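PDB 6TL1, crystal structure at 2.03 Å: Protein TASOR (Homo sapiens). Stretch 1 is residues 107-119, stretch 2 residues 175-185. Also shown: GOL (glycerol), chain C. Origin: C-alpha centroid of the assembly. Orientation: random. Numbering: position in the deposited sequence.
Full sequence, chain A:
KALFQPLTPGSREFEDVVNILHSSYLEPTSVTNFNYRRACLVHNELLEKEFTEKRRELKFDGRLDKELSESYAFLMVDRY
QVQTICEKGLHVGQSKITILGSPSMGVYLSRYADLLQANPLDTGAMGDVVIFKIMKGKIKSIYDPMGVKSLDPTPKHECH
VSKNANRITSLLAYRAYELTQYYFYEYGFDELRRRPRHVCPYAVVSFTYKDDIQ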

ATOM      1  N   VAL A 107      -1.656   9.436   0.216  1.00 39.77           N
ATOM      2  CA  VAL A 107      -0.885   8.437   0.940  1.00 39.70           C
ATOM      3  C   VAL A 107      -0.230   7.510  -0.071  1.00 36.29           C
ATOM      4  O   VAL A 107      -0.834   7.154  -1.087  1.00 38.09           O
ATOM      5  N   TYR A 108       1.015   7.142   0.198  1.00 33.38           N
ATOM      6  CA  TYR A 108       1.812   6.329  -0.713  1.00 38.10           C
ATOM      7  C   TYR A 108       1.920   4.901  -0.185  1.00 34.80           C
ATOM      8  O   TYR A 108       2.257   4.697   0.983  1.00 35.85           O
ATOM      9  N   LEU A 109       1.654   3.921  -1.042  1.00 35.04           N
ATOM     10  CA  LEU A 109       1.824   2.510  -0.701  1.00 35.86           C
ATOM     11  C   LEU A 109       2.665   1.817  -1.767  1.00 34.83           C
ATOM     12  O   LEU A 109       2.559   2.138  -2.949  1.00 33.41           O
ATOM     13  N   SER A 110       3.491   0.848  -1.343  1.00 33.81           N
ATOM     14  CA  SER A 110       4.302   0.075  -2.286  1.00 37.26           C
ATOM     15  C   SER A 110       3.439  -0.933  -3.029  1.00 35.31           C
ATOM     16  O   SER A 110       2.589  -1.606  -2.438  1.00 35.47           O
ATOM     17  N   ARG A 111       3.669  -1.032  -4.332  1.00 32.44           N
ATOM     18  CA  ARG A 111       3.033  -2.059  -5.151  1.00 36.20           C
ATOM     19  C   ARG A 111       3.628  -3.440  -4.880  1.00 36.10           C
ATOM     20  O   ARG A 111       2.941  -4.459  -5.034  1.00 36.05           O
ATOM     21  N   TYR A 112       4.904  -3.496  -4.516  1.00 34.35           N
ATOM     22  CA  TYR A 112       5.658  -4.739  -4.449  1.00 36.04           C
ATOM     23  C   TYR A 112       6.126  -4.994  -3.026  1.00 36.25           C
ATOM     24  O   TYR A 112       6.652  -4.091  -2.369  1.00 37.22           O
ATOM     25  N   ALA A 113       5.954  -6.235  -2.565  1.00 33.94           N
ATOM     26  CA  ALA A 113       6.274  -6.574  -1.185  1.00 37.07           C
ATOM     27  C   ALA A 113       7.765  -6.699  -0.920  1.00 38.44           C
ATOM     28  O   ALA A 113       8.147  -6.788   0.253  1.00 37.59           O
ATOM     29  N   ASP A 114       8.614  -6.736  -1.956  1.00 38.28           N
ATOM     30  CA  ASP A 114      10.059  -6.776  -1.752  1.00 39.01           C
ATOM     31  C   ASP A 114      10.730  -5.437  -2.039  1.00 42.73           C
ATOM     32  O   ASP A 114      11.962  -5.356  -2.011  1.00 47.79           O
ATOM     33  N   LEU A 115       9.943  -4.372  -2.258  1.00 40.41           N
ATOM     34  CA  LEU A 115      10.435  -3.025  -2.579  1.00 38.16           C
ATOM     35  C   LEU A 115       9.779  -2.049  -1.607  1.00 38.94           C
ATOM     36  O   LEU A 115       8.809  -1.370  -1.954  1.00 36.16           O
ATOM     37  N   LEU A 116      10.323  -1.977  -0.391  1.00 39.25           N
ATOM     38  CA  LEU A 116       9.698  -1.254   0.710  1.00 39.28           C
ATOM     39  C   LEU A 116      10.447  -0.001   1.150  1.00 42.63           C
ATOM     40  O   LEU A 116      10.019   0.651   2.109  1.00 46.62           O
ATOM     41  N   GLN A 117      11.528   0.367   0.474  1.00 41.46           N
ATOM     42  CA  GLN A 117      12.340   1.523   0.841  1.00 42.21           C
ATOM     43  C   GLN A 117      13.258   1.813  -0.336  1.00 44.15           C
ATOM     44  O   GLN A 117      13.430   0.972  -1.223  1.00 41.34           O
ATOM     45  N   ALA A 118      13.829   3.023  -0.346  1.00 42.09           N
ATOM     46  CA  ALA A 118      14.538   3.496  -1.529  1.00 45.59           C
ATOM     47  C   ALA A 118      15.791   2.677  -1.803  1.00 49.58           C
ATOM     48  O   ALA A 118      16.067   2.320  -2.953  1.00 58.29           O
ATOM     49  N   ASN A 119      16.545   2.351  -0.773  1.00 46.51           N
ATOM     50  CA  ASN A 119      17.784   1.608  -0.915  1.00 51.13           C
ATOM     51  C   ASN A 119      17.574   0.144  -0.554  1.00 47.97           C
ATOM     52  O   ASN A 119      16.564  -0.224   0.049  1.00 46.40           O
ATOM     53  N   ARG A 175      15.380   4.567  -8.958  1.00 44.56           N
ATOM     54  CA  ARG A 175      14.123   5.049  -8.381  1.00 43.21           C
ATOM     55  C   ARG A 175      13.000   4.029  -8.517  1.00 39.20           C
ATOM     56  O   ARG A 175      11.827   4.396  -8.598  1.00 38.94           O
ATOM     57  N   ALA A 176      13.360   2.742  -8.536  1.00 37.56           N
ATOM     58  CA  ALA A 176      12.363   1.681  -8.614  1.00 35.63           C
ATOM     59  C   ALA A 176      11.341   1.801  -7.489  1.00 33.20           C
ATOM     60  O   ALA A 176      10.145   1.593  -7.699  1.00 31.84           O
ATOM     61  N   TYR A 177      11.803   2.144  -6.291  1.00 32.62           N
ATOM     62  CA  TYR A 177      10.916   2.252  -5.145  1.00 38.40           C
ATOM     63  C   TYR A 177       9.848   3.326  -5.361  1.00 36.20           C
ATOM     64  O   TYR A 177       8.653   3.067  -5.184  1.00 34.78           O
ATOM     65  N   GLU A 178      10.263   4.545  -5.731  1.00 34.26           N
ATOM     66  CA  GLU A 178       9.311   5.638  -5.939  1.00 38.39           C
ATOM     67  C   GLU A 178       8.444   5.429  -7.177  1.00 38.37           C
ATOM     68  O   GLU A 178       7.285   5.867  -7.199  1.00 40.16           O
ATOM     69  N   LEU A 179       8.981   4.801  -8.226  1.00 35.32           N
ATOM     70  CA  LEU A 179       8.187   4.637  -9.437  1.00 37.03           C
ATOM     71  C   LEU A 179       7.158   3.514  -9.334  1.00 37.78           C
ATOM     72  O   LEU A 179       6.266   3.441 -10.186  1.00 36.40           O
ATOM     73  N   THR A 180       7.251   2.633  -8.330  1.00 36.81           N
ATOM     74  CA  THR A 180       6.301   1.539  -8.163  1.00 31.02           C
ATOM     75  C   THR A 180       5.362   1.780  -6.983  1.00 35.78           C
ATOM     76  O   THR A 180       4.985   0.841  -6.275  1.00 36.08           O
ATOM     77  N   GLN A 181       5.017   3.037  -6.734  1.00 35.21           N
ATOM     78  CA  GLN A 181       4.095   3.381  -5.667  1.00 37.19           C
ATOM     79  C   GLN A 181       2.679   3.536  -6.194  1.00 35.09           C
ATOM     80  O   GLN A 181       2.445   3.774  -7.383  1.00 32.71           O
ATOM     81  N   TYR A 182       1.734   3.372  -5.278  1.00 35.89           N
ATOM     82  CA  TYR A 182       0.352   3.793  -5.446  1.00 38.77           C
ATOM     83  C   TYR A 182       0.144   5.051  -4.610  1.00 38.38           C
ATOM     84  O   TYR A 182       0.660   5.148  -3.495  1.00 38.02           O
ATOM     85  N   TYR A 183      -0.620   6.004  -5.129  1.00 40.64           N
ATOM     86  CA  TYR A 183      -0.889   7.270  -4.441  1.00 36.27           C
ATOM     87  C   TYR A 183      -2.398   7.434  -4.306  1.00 36.54           C
ATOM     88  O   TYR A 183      -3.074   7.760  -5.283  1.00 36.28           O
ATOM     89  N   PHE A 184      -2.918   7.174  -3.109  1.00 33.04           N
ATOM     90  CA  PHE A 184      -4.345   7.189  -2.833  1.00 35.16           C
ATOM     91  C   PHE A 184      -4.761   8.507  -2.190  1.00 37.21           C
ATOM     92  O   PHE A 184      -4.064   9.046  -1.329  1.00 37.71           O
ATOM     93  N   TYR A 185      -5.908   9.019  -2.601  1.00 39.14           N
ATOM     94  CA  TYR A 185      -6.396  10.272  -2.058  1.00 39.81           C
ATOM     95  C   TYR A 185      -7.906  10.259  -2.176  1.00 39.05           C
ATOM     96  O   TYR A 185      -8.489   9.431  -2.882  1.00 35.27           O
TER

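The two stretches meet first as antiparallel strands, 107-110 against the strand around Tyr182 and Tyr183, and then as a loop against a short helix. Together they bury 930 Å².

The strand ladder sets which side chains become neighbours. Val107 N to Phe184 O and Phe184 N to Val107 O are both 2.9 Å hydrogen bonds. Leu109 N to Tyr182 O (2.9 Å) and Tyr182 N to Leu109 O (2.8 Å) repeat the pattern. Arg111 N continues it beyond the strand, giving a hydrogen bond to Thr180 O at 3.0 Å.

Val107, Leu109, Tyr182 and Phe184 share one face of the sheet. Val107 (m) places CG2 3.8 Å from Phe184 CB. Leu109 (m, t) reaches diagonally, with CD1 4.2 Å from Phe184 CE2, so the Phe184 side chain (chi1 m) is touched by both aliphatic residues. Tyr182 (chi1 m) extends the other way, along Arg111. Arg111 CB lies over one face of its ring, and Arg111 CD is 3.5 Å from Tyr182 OH. The extended Arg111 chain (t, t, t) passes the outer part of the Tyr182 ring and its hydroxyl, and then leaves it; the guanidinium finds partners elsewhere in the structure.

Tyr108 and Tyr183 occupy the other face. Tyr108 is m and Tyr183 is t. Their rings meet obliquely, planes at 47° and centroids 4.8 Å apart. Tyr183 CD1 sits over one face of the Tyr108 ring, 3.4 Å from Tyr108 CZ. Gln181 CB lies at the edge of the same ring.

Ser110 and Gln181 are still paired in the ladder, but their side chains diverge from each other. Gln181 (m, m) curls so that its amide comes back to the first stretch. Gln181 NE2 donates to Ser110 OG at 3.2 Å and to Tyr177 O at 3.0 Å. Water 1 donates to Gln181 OE1 (2.7 Å) and, weakly, to Tyr108 O (2.9 Å). Ser110 OG (chi1 m) donates to Leu115 O at 2.9 Å, tying the strand end to the loop.

The helix supplies the largest bump. Tyr177 (chi1 t) points toward the loop and has 99 Å² covered. Its ring fits a hollow lined by residues 115-118: Ala118 N and Gln117 C lie over one face, and Leu115 O is at the edge. Gln117 N is 3.3 Å from Tyr177 CE1. Water 2 bonds to Tyr177 OH (3.0 Å) and donates to Ser110 OG (2.8 Å).

Leu115 (t, p) is the answering bump. Its CD1 is 3.9 Å from Tyr177 CB, its CD2 3.8 Å from Ala176 CB and 3.4 Å from Thr180 OG1. Thr180 (p) also points in. Its OG1 donates to Ala176 O at 2.8 Å, while its CG2 meets the edge of the Tyr112 ring, 3.6 Å from Tyr112 CE2. Water 3 joins Tyr112 N, Leu115 O and Thr180 OG1.

Beside Ala118, water 4 links Ala118 O to Tyr177 N. A glycerol, probably from the crystallisation liquor, accepts from Arg175 NH1 at its O1 (2.9 Å); its O3 donates weakly to Ala118 O (3.2 Å).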

ATOM      1  CB  VAL A 107      -1.763   7.668   1.954  1.00 40.68           C
ATOM      2  CG1 VAL A 107      -2.495   8.674   2.868  1.00 41.31           C
ATOM      3  CG2 VAL A 107      -2.763   6.750   1.258  1.00 37.13           C
ATOM      4  CB  TYR A 108       3.208   6.928  -0.873  1.00 37.33           C
ATOM      5  CG  TYR A 108       3.318   8.088  -1.835  1.00 38.74           C
ATOM      6  CD1 TYR A 108       3.566   7.861  -3.181  1.00 34.94           C
ATOM      7  CD2 TYR A 108       3.222   9.406  -1.394  1.00 39.57           C
ATOM      8  CE1 TYR A 108       3.686   8.886  -4.062  1.00 32.50           C
ATOM      9  CE2 TYR A 108       3.353  10.461  -2.283  1.00 40.99           C
ATOM     10  CZ  TYR A 108       3.583  10.190  -3.616  1.00 39.37           C
ATOM     11  OH  TYR A 108       3.729  11.202  -4.537  1.00 38.18           O
ATOM     12  CB  LEU A 109       0.454   1.789  -0.563  1.00 33.70           C
ATOM     13  CG  LEU A 109      -0.499   2.290   0.528  1.00 33.07           C
ATOM     14  CD1 LEU A 109      -1.810   1.556   0.506  1.00 28.70           C
ATOM     15  CD2 LEU A 109       0.160   2.044   1.875  1.00 31.37           C
ATOM     16  CB  SER A 110       5.423  -0.693  -1.576  1.00 38.56           C
ATOM     17  OG  SER A 110       6.489   0.130  -1.168  1.00 38.36           O
ATOM     18  CB  ARG A 111       3.197  -1.698  -6.632  1.00 37.66           C
ATOM     19  CG  ARG A 111       2.852  -2.781  -7.633  1.00 44.72           C
ATOM     20  CD  ARG A 111       2.610  -2.208  -9.025  1.00 48.61           C
ATOM     21  NE  ARG A 111       2.550  -3.262 -10.039  1.00 52.62           N
ATOM     22  CZ  ARG A 111       2.733  -3.071 -11.346  1.00 51.05           C
ATOM     23  NH1 ARG A 111       2.997  -1.859 -11.816  1.00 49.69           N
ATOM     24  NH2 ARG A 111       2.657  -4.097 -12.188  1.00 47.66           N
ATOM     25  CB  TYR A 112       6.858  -4.703  -5.395  1.00 34.50           C
ATOM     26  CG  TYR A 112       6.499  -4.634  -6.860  1.00 33.38           C
ATOM     27  CD1 TYR A 112       5.912  -5.716  -7.486  1.00 37.66           C
ATOM     28  CD2 TYR A 112       6.751  -3.485  -7.621  1.00 37.63           C
ATOM     29  CE1 TYR A 112       5.587  -5.685  -8.820  1.00 40.51           C
ATOM     30  CE2 TYR A 112       6.418  -3.439  -8.975  1.00 36.00           C
ATOM     31  CZ  TYR A 112       5.840  -4.559  -9.562  1.00 37.74           C
ATOM     32  OH  TYR A 112       5.494  -4.580 -10.886  1.00 39.90           O
ATOM     33  CB  ALA A 113       5.589  -7.884  -0.792  1.00 37.89           C
ATOM     34  CB  ASP A 114      10.710  -7.894  -2.593  1.00 39.16           C
ATOM     35  CG  ASP A 114      10.337  -7.836  -4.065  1.00 40.81           C
ATOM     36  OD1 ASP A 114       9.432  -7.055  -4.443  1.00 40.76           O
ATOM     37  OD2 ASP A 114      10.925  -8.619  -4.845  1.00 46.10           O
ATOM     38  CB  LEU A 115      10.123  -2.676  -4.030  1.00 37.46           C
ATOM     39  CG  LEU A 115      10.767  -1.417  -4.610  1.00 44.81           C
ATOM     40  CD1 LEU A 115      12.211  -1.289  -4.168  1.00 46.80           C
ATOM     41  CD2 LEU A 115      10.679  -1.464  -6.133  1.00 42.86           C
ATOM     42  CB  LEU A 116       9.541  -2.194   1.909  1.00 39.07           C
ATOM     43  CG  LEU A 116       8.836  -3.506   1.580  1.00 39.89           C
ATOM     44  CD1 LEU A 116       9.080  -4.537   2.682  1.00 43.77           C
ATOM     45  CD2 LEU A 116       7.354  -3.258   1.357  1.00 38.08           C
ATOM     46  CB  GLN A 117      13.126   1.282   2.142  1.00 45.45           C
ATOM     47  CG  GLN A 117      14.424   0.539   1.940  1.00 49.22           C
ATOM     48  CD  GLN A 117      15.177   0.226   3.227  1.00 49.32           C
ATOM     49  OE1 GLN A 117      14.712   0.511   4.328  1.00 52.10           O
ATOM     50  NE2 GLN A 117      16.374  -0.333   3.081  1.00 43.89           N
ATOM     51  CB  ALA A 118      14.894   4.974  -1.367  1.00 46.74           C
ATOM     52  CB  ASN A 119      18.863   2.258  -0.046  1.00 56.34           C
ATOM     53  CG  ASN A 119      19.090   3.717  -0.421  1.00 59.79           C
ATOM     54  OD1 ASN A 119      18.845   4.120  -1.562  1.00 57.02           O
ATOM     55  ND2 ASN A 119      19.530   4.516   0.540  1.00 63.39           N
ATOM     56  CB  ARG A 175      13.707   6.382  -9.006  1.00 45.71           C
ATOM     57  CG  ARG A 175      14.690   7.505  -8.749  1.00 50.32           C
ATOM     58  CD  ARG A 175      14.576   8.074  -7.331  1.00 48.69           C
ATOM     59  NE  ARG A 175      15.257   9.366  -7.240  1.00 49.91           N
ATOM     60  CZ  ARG A 175      16.546   9.517  -6.957  1.00 49.78           C
ATOM     61  NH1 ARG A 175      17.305   8.453  -6.720  1.00 45.66           N
ATOM     62  NH2 ARG A 175      17.074  10.733  -6.910  1.00 50.85           N
ATOM     63  CB  ALA A 176      13.060   0.314  -8.574  1.00 36.42           C
ATOM     64  CB  TYR A 177      11.748   2.528  -3.899  1.00 40.07           C
ATOM     65  CG  TYR A 177      10.923   2.901  -2.706  1.00 40.50           C
ATOM     66  CD1 TYR A 177      10.076   1.981  -2.121  1.00 38.44           C
ATOM     67  CD2 TYR A 177      10.991   4.180  -2.161  1.00 40.42           C
ATOM     68  CE1 TYR A 177       9.316   2.316  -1.024  1.00 36.59           C
ATOM     69  CE2 TYR A 177      10.231   4.526  -1.060  1.00 39.10           C
ATOM     70  CZ  TYR A 177       9.396   3.585  -0.497  1.00 39.59           C
ATOM     71  OH  TYR A 177       8.623   3.902   0.597  1.00 39.05           O
ATOM     72  CB  GLU A 178      10.055   6.973  -6.018  1.00 38.52           C
ATOM     73  CG  GLU A 178      10.748   7.331  -4.718  1.00 42.37           C
ATOM     74  CD  GLU A 178      12.181   6.787  -4.633  1.00 44.48           C
ATOM     75  OE1 GLU A 178      12.491   5.778  -5.308  1.00 42.71           O
ATOM     76  OE2 GLU A 178      12.979   7.343  -3.846  1.00 46.41           O
ATOM     77  CB  LEU A 179       9.103   4.379 -10.638  1.00 36.75           C
ATOM     78  CG  LEU A 179       9.952   5.550 -11.144  1.00 42.35           C
ATOM     79  CD1 LEU A 179      11.046   5.039 -12.086  1.00 39.75           C
ATOM     80  CD2 LEU A 179       9.076   6.595 -11.855  1.00 40.64           C
ATOM     81  CB  THR A 180       7.023   0.201  -8.006  1.00 31.92           C
ATOM     82  OG1 THR A 180       7.880   0.260  -6.865  1.00 28.98           O
ATOM     83  CG2 THR A 180       7.856  -0.112  -9.266  1.00 35.88           C
ATOM     84  CB  GLN A 181       4.508   4.683  -4.974  1.00 39.45           C
ATOM     85  CG  GLN A 181       5.865   4.620  -4.356  1.00 40.31           C
ATOM     86  CD  GLN A 181       5.845   3.849  -3.061  1.00 40.50           C
ATOM     87  OE1 GLN A 181       5.059   4.139  -2.157  1.00 43.76           O
ATOM     88  NE2 GLN A 181       6.682   2.812  -2.986  1.00 39.76           N
ATOM     89  CB  TYR A 182      -0.617   2.707  -4.980  1.00 41.44           C
ATOM     90  CG  TYR A 182      -0.647   1.445  -5.818  1.00 46.22           C
ATOM     91  CD1 TYR A 182      -0.669   1.500  -7.199  1.00 51.46           C
ATOM     92  CD2 TYR A 182      -0.655   0.191  -5.213  1.00 50.87           C
ATOM     93  CE1 TYR A 182      -0.692   0.347  -7.966  1.00 55.27           C
ATOM     94  CE2 TYR A 182      -0.690  -0.977  -5.973  1.00 50.55           C
ATOM     95  CZ  TYR A 182      -0.701  -0.888  -7.349  1.00 54.12           C
ATOM     96  OH  TYR A 182      -0.729  -2.028  -8.118  1.00 55.23           O
ATOM     97  CB  TYR A 183      -0.262   8.423  -5.209  1.00 34.40           C
ATOM     98  CG  TYR A 183      -0.495   9.823  -4.670  1.00 36.60           C
ATOM     99  CD1 TYR A 183       0.144  10.261  -3.522  1.00 37.31           C
ATOM    100  CD2 TYR A 183      -1.299  10.724  -5.355  1.00 35.23           C
ATOM    101  CE1 TYR A 183      -0.020  11.573  -3.061  1.00 37.88           C
ATOM    102  CE2 TYR A 183      -1.486  12.036  -4.896  1.00 38.24           C
ATOM    103  CZ  TYR A 183      -0.842  12.443  -3.754  1.00 38.55           C
ATOM    104  OH  TYR A 183      -1.015  13.727  -3.299  1.00 39.26           O
ATOM    105  CB  PHE A 184      -4.721   6.021  -1.925  1.00 32.36           C
ATOM    106  CG  PHE A 184      -4.662   4.695  -2.612  1.00 36.69           C
ATOM    107  CD1 PHE A 184      -5.758   4.216  -3.312  1.00 40.12           C
ATOM    108  CD2 PHE A 184      -3.509   3.932  -2.571  1.00 40.16           C
ATOM    109  CE1 PHE A 184      -5.704   2.992  -3.963  1.00 41.70           C
ATOM    110  CE2 PHE A 184      -3.452   2.704  -3.210  1.00 40.31           C
ATOM    111  CZ  PHE A 184      -4.552   2.244  -3.916  1.00 40.83           C
ATOM    112  CB  TYR A 185      -5.803  11.469  -2.804  1.00 34.06           C
ATOM    113  CG  TYR A 185      -6.069  11.347  -4.276  1.00 39.68           C
ATOM    114  CD1 TYR A 185      -7.257  11.811  -4.829  1.00 40.99           C
ATOM    115  CD2 TYR A 185      -5.139  10.748  -5.117  1.00 42.58           C
ATOM    116  CE1 TYR A 185      -7.511  11.679  -6.175  1.00 44.12           C
ATOM    117  CE2 TYR A 185      -5.377  10.628  -6.470  1.00 41.27           C
ATOM    118  CZ  TYR A 185      -6.559  11.092  -6.995  1.00 40.49           C
ATOM    119  OH  TYR A 185      -6.805  10.959  -8.341  1.00 40.19           O
TER
HETATM  120  C1  GOL C 401      18.136   5.319  -6.251  1.00 77.60           C
HETATM  121  O1  GOL C 401      16.802   5.639  -6.562  1.00 72.34           O
HETATM  122  C2  GOL C 401      18.304   3.810  -6.306  1.00 84.80           C
HETATM  123  O2  GOL C 401      19.412   3.504  -7.121  1.00 84.17           O
HETATM  124  C3  GOL C 401      18.524   3.267  -4.898  1.00 88.89           C
HETATM  125  O3  GOL C 401      18.570   1.857  -4.931  1.00 89.63           O
HETATM  126  O   HOH W   1       5.090   4.035   0.568  1.00 36.32           O
HETATM  127  O   HOH W   2       6.340   1.921   0.947  1.00 43.12           O
HETATM  128  O   HOH W   3       6.914  -1.165  -4.384  1.00 37.09           O
HETATM  129  O   HOH W   4      14.694   2.145  -5.267  1.00 40.15           O
HETATM  130  O   HOH W   5      14.944   4.905  -4.907  1.00 46.91           O